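Side-chain contact in interferon-activable protein 202 (Mus musculus, PDB 4L5R), which binds double-stranded DNA without sequence specificity and restrains innate immune signalling by preventing activation of the AIM2 inflammasome: residues A[36-41]-A[60-65]. Sequence-based numbering, arbitrary orientation.
Sequences NMFHAT and EKFTEN. With NA (sodium ion), chain D.
Phe38 turns the edge of its ring to the face of Phe62 in a T-shaped stack. The ring planes stand at 74° and the centroids are 5.5 Å apart. Phe38 CE1 lies 3.9 Å from Phe62 CG, which sits close to the plane of the Phe38 ring. Phe38 CZ meets Phe62 CD1, also at 3.9 Å. The first torsion of Phe38 places CG between its backbone N and carbonyl carbon (chi1 64°), and the ring reaches across to Phe62. Ala40, two residues on along strand 35-43, points its methyl the same way. Its CB comes in obliquely on the same side of the Phe62 ring as the Phe38 edge, 3.7 Å from Phe62 CD2. This is buried apolar packing in the first OB fold of HIN-200 domain 1. It joins a barrel strand to the loop between strands 48-53 and 67-76. Phe62 is the centre of an inverse gamma turn, and its side chain also touches Val53. With an alanine in place of Phe62, the Phe38 edge would probably lose its aromatic face and a gap would open beside the Ala40 methyl. Near the start of the strand, Asn36 O binds the sodium ion at 2.8 Å, together with Phe54 O.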
loop_
_atom_site.group_PDB
_atom_site.type_symbol
_atom_site.label_atom_id
_atom_site.label_comp_id
_atom_site.label_asym_id
_atom_site.label_seq_id
_atom_site.Cartn_x
_atom_site.Cartn_y
_atom_site.Cartn_z
ATOM N N ASN A 36 -1.818 6.857 -13.274
ATOM C CA ASN A 36 -1.575 5.466 -12.886
ATOM C C ASN A 36 -0.561 5.330 -11.752
ATOM O O ASN A 36 0.155 6.273 -11.433
ATOM C CB ASN A 36 -1.188 4.597 -14.086
ATOM C CG ASN A 36 -0.089 5.208 -14.918
ATOM O OD1 ASN A 36 0.843 5.814 -14.390
ATOM N ND2 ASN A 36 -0.194 5.062 -16.244
ATOM N N MET A 37 -0.525 4.160 -11.127
ATOM C CA MET A 37 0.408 3.917 -10.025
ATOM C C MET A 37 0.471 2.424 -9.747
ATOM O O MET A 37 -0.318 1.648 -10.298
ATOM C CB MET A 37 -0.063 4.647 -8.762
ATOM C CG MET A 37 -1.375 4.098 -8.184
ATOM S SD MET A 37 -1.841 4.864 -6.605
ATOM C CE MET A 37 -0.670 4.073 -5.505
ATOM N N PHE A 38 1.404 2.010 -8.891
ATOM C CA PHE A 38 1.367 0.664 -8.375
ATOM C C PHE A 38 1.861 0.709 -6.935
ATOM O O PHE A 38 2.569 1.648 -6.548
ATOM C CB PHE A 38 2.121 -0.355 -9.258
ATOM C CG PHE A 38 3.623 -0.120 -9.375
ATOM C CD1 PHE A 38 4.495 -0.653 -8.445
ATOM C CD2 PHE A 38 4.146 0.575 -10.455
ATOM C CE1 PHE A 38 5.882 -0.460 -8.555
ATOM C CE2 PHE A 38 5.524 0.770 -10.579
ATOM C CZ PHE A 38 6.388 0.246 -9.625
ATOM N N HIS A 39 1.427 -0.259 -6.142
ATOM C CA HIS A 39 1.900 -0.392 -4.762
ATOM C C HIS A 39 3.087 -1.325 -4.686
ATOM O O HIS A 39 3.215 -2.239 -5.491
ATOM C CB HIS A 39 0.790 -0.965 -3.876
ATOM C CG HIS A 39 -0.368 -0.042 -3.707
ATOM N ND1 HIS A 39 -0.318 1.066 -2.887
ATOM C CD2 HIS A 39 -1.601 -0.042 -4.270
ATOM C CE1 HIS A 39 -1.471 1.708 -2.951
ATOM N NE2 HIS A 39 -2.269 1.052 -3.780
ATOM N N ALA A 40 3.936 -1.135 -3.680
ATOM C CA ALA A 40 5.018 -2.058 -3.488
ATOM C C ALA A 40 5.397 -2.059 -2.009
ATOM O O ALA A 40 4.974 -1.177 -1.249
ATOM C CB ALA A 40 6.224 -1.679 -4.375
ATOM N N THR A 41 6.143 -3.088 -1.617
ATOM C CA THR A 41 6.751 -3.180 -0.274
ATOM C C THR A 41 8.241 -3.445 -0.488
ATOM O O THR A 41 8.622 -4.264 -1.336
ATOM C CB THR A 41 6.127 -4.324 0.530
ATOM O OG1 THR A 41 4.733 -4.037 0.759
ATOM C CG2 THR A 41 6.808 -4.467 1.886
ATOM N N GLU A 60 9.359 -2.162 -14.169
ATOM C CA GLU A 60 10.331 -3.208 -14.475
ATOM C C GLU A 60 11.456 -3.306 -13.439
ATOM O O GLU A 60 12.077 -4.356 -13.291
ATOM C CB GLU A 60 10.906 -3.011 -15.892
ATOM C CG GLU A 60 11.701 -1.727 -16.046
ATOM C CD GLU A 60 12.061 -1.426 -17.495
ATOM O OE1 GLU A 60 11.889 -2.321 -18.352
ATOM O OE2 GLU A 60 12.504 -0.290 -17.774
ATOM N N LYS A 61 11.688 -2.225 -12.700
ATOM C CA LYS A 61 12.733 -2.199 -11.687
ATOM C C LYS A 61 12.280 -2.778 -10.345
ATOM O O LYS A 61 13.101 -3.207 -9.538
ATOM C CB LYS A 61 13.250 -0.772 -11.478
ATOM C CG LYS A 61 14.163 -0.281 -12.613
ATOM C CD LYS A 61 14.489 1.199 -12.487
ATOM C CE LYS A 61 15.374 1.673 -13.642
ATOM N NZ LYS A 61 16.787 1.199 -13.494
ATOM N N PHE A 62 10.977 -2.793 -10.104
ATOM C CA PHE A 62 10.478 -3.307 -8.831
ATOM C C PHE A 62 10.252 -4.813 -8.874
ATOM O O PHE A 62 9.122 -5.297 -8.803
ATOM C CB PHE A 62 9.233 -2.543 -8.381
ATOM C CG PHE A 62 9.553 -1.291 -7.619
ATOM C CD1 PHE A 62 10.026 -0.167 -8.275
ATOM C CD2 PHE A 62 9.410 -1.250 -6.238
ATOM C CE1 PHE A 62 10.349 0.987 -7.563
ATOM C CE2 PHE A 62 9.718 -0.103 -5.524
ATOM C CZ PHE A 62 10.194 1.015 -6.182
ATOM N N THR A 63 11.358 -5.538 -8.991
ATOM C CA THR A 63 11.354 -6.990 -9.117
ATOM C C THR A 63 11.640 -7.651 -7.774
ATOM O O THR A 63 12.572 -7.257 -7.062
ATOM C CB THR A 63 12.437 -7.444 -10.122
ATOM O OG1 THR A 63 12.168 -6.866 -11.408
ATOM C CG2 THR A 63 12.462 -8.964 -10.239
ATOM N N GLU A 64 10.847 -8.665 -7.438
ATOM C CA GLU A 64 11.023 -9.389 -6.184
ATOM C C GLU A 64 12.489 -9.767 -5.926
ATOM O O GLU A 64 13.164 -10.314 -6.797
ATOM C CB GLU A 64 10.148 -10.643 -6.176
ATOM C CG GLU A 64 10.295 -11.495 -4.922
ATOM N N ASN A 65 12.961 -9.444 -4.724
ATOM C CA ASN A 65 14.274 -9.834 -4.224
ATOM C C ASN A 65 15.457 -9.074 -4.829
ATOM O O ASN A 65 16.602 -9.346 -4.485
ATOM C CB ASN A 65 14.477 -11.349 -4.332
ATOM C CG ASN A 65 13.457 -12.126 -3.522
ATOM O OD1 ASN A 65 13.009 -11.668 -2.469
ATOM N ND2 ASN A 65 13.076 -13.298 -4.012
HETATM NA NA NA D . 1.233 8.513 -12.692
#